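Local coordinates for protein peptidase M3B, oligoendopeptidase F (Enterococcus faecium, PDB 2QR4) that probably cleaves short peptides as a zinc-dependent metallopeptidase of family M3, the oligoendopeptidase F group, at residues A[394-406]-A[507-520]. Numbering follows the deposited sequence.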
loop_
_atom_site.group_PDB
_atom_site.type_symbol
_atom_site.label_atom_id
_atom_site.label_comp_id
_atom_site.label_asym_id
_atom_site.label_seq_id
_atom_site.Cartn_x
_atom_site.Cartn_y
_atom_site.Cartn_z
ATOM N N PHE A 394 24.777 -5.328 13.253
ATOM C CA PHE A 394 24.711 -6.440 14.204
ATOM C C PHE A 394 26.119 -6.854 14.660
ATOM O O PHE A 394 26.335 -7.245 15.810
ATOM C CB PHE A 394 23.938 -7.602 13.548
ATOM C CG PHE A 394 24.462 -8.982 13.873
ATOM C CD1 PHE A 394 23.676 -9.886 14.581
ATOM C CD2 PHE A 394 25.718 -9.396 13.440
ATOM C CE1 PHE A 394 24.146 -11.173 14.870
ATOM C CE2 PHE A 394 26.196 -10.681 13.736
ATOM C CZ PHE A 394 25.408 -11.565 14.447
ATOM N N LEU A 395 27.074 -6.736 13.746
ATOM C CA LEU A 395 28.451 -7.109 14.012
ATOM C C LEU A 395 29.100 -6.087 14.940
ATOM O O LEU A 395 29.947 -6.432 15.765
ATOM C CB LEU A 395 29.216 -7.206 12.689
ATOM C CG LEU A 395 30.166 -8.376 12.449
ATOM C CD1 LEU A 395 29.865 -9.570 13.357
ATOM C CD2 LEU A 395 30.100 -8.768 10.987
ATOM N N ALA A 396 28.684 -4.830 14.814
ATOM C CA ALA A 396 29.197 -3.759 15.664
ATOM C C ALA A 396 28.509 -3.753 17.028
ATOM O O ALA A 396 29.091 -3.315 18.025
ATOM C CB ALA A 396 29.038 -2.407 14.979
ATOM N N GLU A 397 27.271 -4.244 17.059
ATOM C CA GLU A 397 26.495 -4.329 18.290
ATOM C C GLU A 397 27.089 -5.352 19.250
ATOM O O GLU A 397 26.954 -5.234 20.466
ATOM C CB GLU A 397 25.051 -4.711 17.969
ATOM C CG GLU A 397 24.052 -4.274 19.020
ATOM C CD GLU A 397 24.009 -2.766 19.185
ATOM O OE1 GLU A 397 24.585 -2.052 18.337
ATOM O OE2 GLU A 397 23.398 -2.291 20.163
ATOM N N ILE A 398 27.742 -6.361 18.690
ATOM C CA ILE A 398 28.390 -7.399 19.476
ATOM C C ILE A 398 29.517 -6.831 20.323
ATOM O O ILE A 398 29.676 -7.217 21.481
ATOM C CB ILE A 398 28.947 -8.518 18.578
ATOM C CG1 ILE A 398 27.822 -9.450 18.144
ATOM C CG2 ILE A 398 30.008 -9.315 19.309
ATOM C CD1 ILE A 398 28.170 -10.280 16.935
ATOM N N ALA A 399 30.292 -5.912 19.755
ATOM C CA ALA A 399 31.449 -5.351 20.459
ATOM C C ALA A 399 31.005 -4.510 21.645
ATOM O O ALA A 399 31.760 -4.298 22.588
ATOM C CB ALA A 399 32.305 -4.525 19.519
ATOM N N SER A 400 29.765 -4.047 21.579
ATOM C CA SER A 400 29.169 -3.237 22.619
ATOM C C SER A 400 28.593 -4.112 23.719
ATOM O O SER A 400 28.887 -3.918 24.900
ATOM C CB SER A 400 28.060 -2.367 22.020
ATOM O OG SER A 400 28.621 -1.273 21.313
ATOM N N THR A 401 27.765 -5.070 23.320
ATOM C CA THR A 401 27.120 -5.985 24.255
ATOM C C THR A 401 28.162 -6.822 24.993
ATOM O O THR A 401 28.008 -7.095 26.177
ATOM C CB THR A 401 26.129 -6.892 23.515
ATOM O OG1 THR A 401 25.315 -6.084 22.661
ATOM C CG2 THR A 401 25.225 -7.667 24.482
ATOM N N THR A 402 29.231 -7.209 24.300
ATOM C CA THR A 402 30.265 -8.020 24.912
ATOM C C THR A 402 30.852 -7.245 26.075
ATOM O O THR A 402 31.063 -7.798 27.156
ATOM C CB THR A 402 31.382 -8.376 23.910
ATOM O OG1 THR A 402 30.815 -9.039 22.781
ATOM C CG2 THR A 402 32.415 -9.297 24.539
ATOM N N ASN A 403 31.115 -5.961 25.846
ATOM C CA ASN A 403 31.654 -5.084 26.884
ATOM C C ASN A 403 30.727 -4.977 28.104
ATOM O O ASN A 403 31.174 -5.077 29.239
ATOM C CB ASN A 403 31.961 -3.703 26.299
ATOM C CG ASN A 403 33.296 -3.664 25.556
ATOM O OD1 ASN A 403 33.990 -4.671 25.442
ATOM N ND2 ASN A 403 33.663 -2.489 25.063
ATOM N N GLU A 404 29.435 -4.794 27.855
ATOM C CA GLU A 404 28.436 -4.767 28.916
ATOM C C GLU A 404 28.452 -6.078 29.706
ATOM O O GLU A 404 28.391 -6.085 30.950
ATOM C CB GLU A 404 27.044 -4.529 28.329
ATOM C CG GLU A 404 26.623 -3.062 28.244
ATOM C CD GLU A 404 25.123 -2.899 27.950
ATOM O OE1 GLU A 404 24.592 -3.650 27.099
ATOM O OE2 GLU A 404 24.474 -2.022 28.570
ATOM N N ASN A 405 28.541 -7.186 28.976
ATOM C CA ASN A 405 28.661 -8.505 29.595
ATOM C C ASN A 405 29.842 -8.574 30.540
ATOM O O ASN A 405 29.738 -9.123 31.638
ATOM C CB ASN A 405 28.756 -9.605 28.533
ATOM C CG ASN A 405 27.400 -9.914 27.900
ATOM O OD1 ASN A 405 26.361 -9.638 28.492
ATOM N ND2 ASN A 405 27.409 -10.480 26.694
ATOM N N ILE A 406 30.959 -7.992 30.113
ATOM C CA ILE A 406 32.177 -8.039 30.889
ATOM C C ILE A 406 32.067 -7.147 32.122
ATOM O O ILE A 406 32.570 -7.497 33.188
ATOM C CB ILE A 406 33.396 -7.689 30.021
ATOM C CG1 ILE A 406 33.649 -8.812 29.010
ATOM C CG2 ILE A 406 34.639 -7.482 30.874
ATOM C CD1 ILE A 406 34.768 -8.498 28.020
ATOM N N THR A 507 20.388 -13.338 18.037
ATOM C CA THR A 507 21.556 -14.157 17.713
ATOM C C THR A 507 22.802 -13.397 18.113
ATOM O O THR A 507 23.764 -13.976 18.634
ATOM C CB THR A 507 21.635 -14.533 16.210
ATOM O OG1 THR A 507 21.670 -13.348 15.414
ATOM C CG2 THR A 507 20.429 -15.348 15.802
ATOM N N GLY A 508 22.759 -12.086 17.890
ATOM C CA GLY A 508 23.861 -11.197 18.234
ATOM C C GLY A 508 24.101 -11.135 19.724
ATOM O O GLY A 508 25.242 -11.207 20.177
ATOM N N PHE A 509 23.020 -11.003 20.485
ATOM C CA PHE A 509 23.099 -10.970 21.941
ATOM C C PHE A 509 23.702 -12.264 22.477
ATOM O O PHE A 509 24.580 -12.246 23.343
ATOM C CB PHE A 509 21.701 -10.777 22.525
ATOM C CG PHE A 509 21.661 -10.770 24.030
ATOM C CD1 PHE A 509 21.577 -9.574 24.729
ATOM C CD2 PHE A 509 21.695 -11.959 24.745
ATOM C CE1 PHE A 509 21.531 -9.559 26.118
ATOM C CE2 PHE A 509 21.653 -11.954 26.132
ATOM C CZ PHE A 509 21.564 -10.755 26.820
ATOM N N SER A 510 23.221 -13.387 21.955
ATOM C CA SER A 510 23.748 -14.690 22.325
ATOM C C SER A 510 25.219 -14.808 21.954
ATOM O O SER A 510 26.020 -15.309 22.743
ATOM C CB SER A 510 22.927 -15.807 21.677
ATOM O OG SER A 510 21.631 -15.836 22.248
ATOM N N ALA A 511 25.581 -14.325 20.767
ATOM C CA ALA A 511 26.980 -14.356 20.357
ATOM C C ALA A 511 27.803 -13.522 21.323
ATOM O O ALA A 511 28.843 -13.972 21.823
ATOM C CB ALA A 511 27.161 -13.868 18.930
ATOM N N ALA A 512 27.332 -12.316 21.618
ATOM C CA ALA A 512 28.069 -11.493 22.549
ATOM C C ALA A 512 28.282 -12.279 23.853
ATOM O O ALA A 512 29.393 -12.320 24.391
ATOM C CB ALA A 512 27.359 -10.189 22.799
ATOM N N SER A 513 27.228 -12.927 24.339
ATOM C CA SER A 513 27.329 -13.716 25.570
ATOM C C SER A 513 28.388 -14.819 25.510
ATOM O O SER A 513 29.137 -15.008 26.462
ATOM C CB SER A 513 25.976 -14.307 25.966
ATOM O OG SER A 513 26.127 -15.130 27.112
ATOM N N ALA A 514 28.447 -15.532 24.388
ATOM C CA ALA A 514 29.458 -16.577 24.167
ATOM C C ALA A 514 30.877 -16.016 24.099
ATOM O O ALA A 514 31.839 -16.657 24.536
ATOM C CB ALA A 514 29.154 -17.348 22.886
ATOM N N LEU A 515 31.006 -14.823 23.533
ATOM C CA LEU A 515 32.305 -14.179 23.420
ATOM C C LEU A 515 32.831 -13.641 24.756
ATOM O O LEU A 515 34.023 -13.720 25.024
ATOM C CB LEU A 515 32.259 -13.075 22.363
ATOM C CG LEU A 515 32.274 -13.577 20.922
ATOM C CD1 LEU A 515 32.095 -12.418 19.961
ATOM C CD2 LEU A 515 33.594 -14.341 20.634
ATOM N N ALA A 516 31.955 -13.095 25.594
ATOM C CA ALA A 516 32.384 -12.600 26.903
ATOM C C ALA A 516 32.794 -13.757 27.808
ATOM O O ALA A 516 33.744 -13.637 28.598
ATOM C CB ALA A 516 31.293 -11.774 27.570
ATOM N N LYS A 517 32.077 -14.873 27.681
ATOM C CA LYS A 517 32.331 -16.053 28.505
ATOM C C LYS A 517 33.655 -16.722 28.133
ATOM O O LYS A 517 34.343 -17.255 28.996
ATOM C CB LYS A 517 31.163 -17.036 28.421
ATOM C CG LYS A 517 31.108 -18.063 29.558
ATOM C CD LYS A 517 31.789 -19.376 29.176
ATOM C CE LYS A 517 31.078 -20.052 28.008
ATOM N NZ LYS A 517 31.434 -21.490 27.888
ATOM N N LYS A 518 34.028 -16.668 26.860
ATOM C CA LYS A 518 35.336 -17.179 26.440
ATOM C C LYS A 518 36.461 -16.282 26.931
ATOM O O LYS A 518 37.555 -16.766 27.258
ATOM C CB LYS A 518 35.428 -17.319 24.916
ATOM C CG LYS A 518 34.706 -18.527 24.367
ATOM C CD LYS A 518 34.844 -18.637 22.857
ATOM C CE LYS A 518 34.016 -19.811 22.338
ATOM N NZ LYS A 518 32.594 -19.756 22.823
ATOM N N ILE A 519 36.210 -14.976 26.956
ATOM C CA ILE A 519 37.234 -14.050 27.406
ATOM C C ILE A 519 37.377 -14.149 28.924
ATOM O O ILE A 519 38.487 -14.335 29.440
ATOM C CB ILE A 519 36.943 -12.601 26.998
ATOM C CG1 ILE A 519 36.959 -12.458 25.482
ATOM C CG2 ILE A 519 37.984 -11.663 27.606
ATOM C CD1 ILE A 519 36.189 -11.251 24.986
ATOM N N LEU A 520 36.255 -14.066 29.637
ATOM C CA LEU A 520 36.313 -14.037 31.101
ATOM C C LEU A 520 36.911 -15.295 31.729
ATOM O O LEU A 520 37.186 -15.318 32.923
ATOM C CB LEU A 520 34.943 -13.756 31.706
ATOM C CG LEU A 520 34.433 -12.336 31.476
ATOM C CD1 LEU A 520 32.931 -12.293 31.592
ATOM C CD2 LEU A 520 35.073 -11.378 32.447
HETATM O O HOH W 1 24.744 -11.153 25.917
#
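A512 CB is a knob between T401, T402, I398 and N405, 3.6 Å from T401 CB. This is knobs-into-holes packing of helices 394-406 and 507-520, buried in the mostly helical M3 peptidase fold. The axes come within 8.3 Å and cross at -50°. G508, A512 and A516, one helical turn apart, present little or no side chain to helix 394-406. F394 brings CE1 to 3.4 Å from G508 CA, while T507 OG1 meets the ring at its edge. I398 is a knob among G508, A511, A512 and L515; its CG2, anti to the backbone N, reaches L515 CD1 at 3.8 Å. T402 is a second, among A512, L515, A516 and I519. N405 CB lies 3.5 Å from A516 CB, and I406 packs on A516, I519 and L520. T401 OG1 bonds to E397 O. T402 OG1 bonds to I398 O from above the carbonyl plane, T402 N from the opposite face. From helix 526-536, Y530 touches T402 and Y533 touches I398. S400 OG bonds to H369 O of helix 361-379, which carries the HExxH sequence of these zinc peptidases. One water accepts from N405 ND2 at 2.9 Å, donates to F509 O and lies over the F509 ring centre.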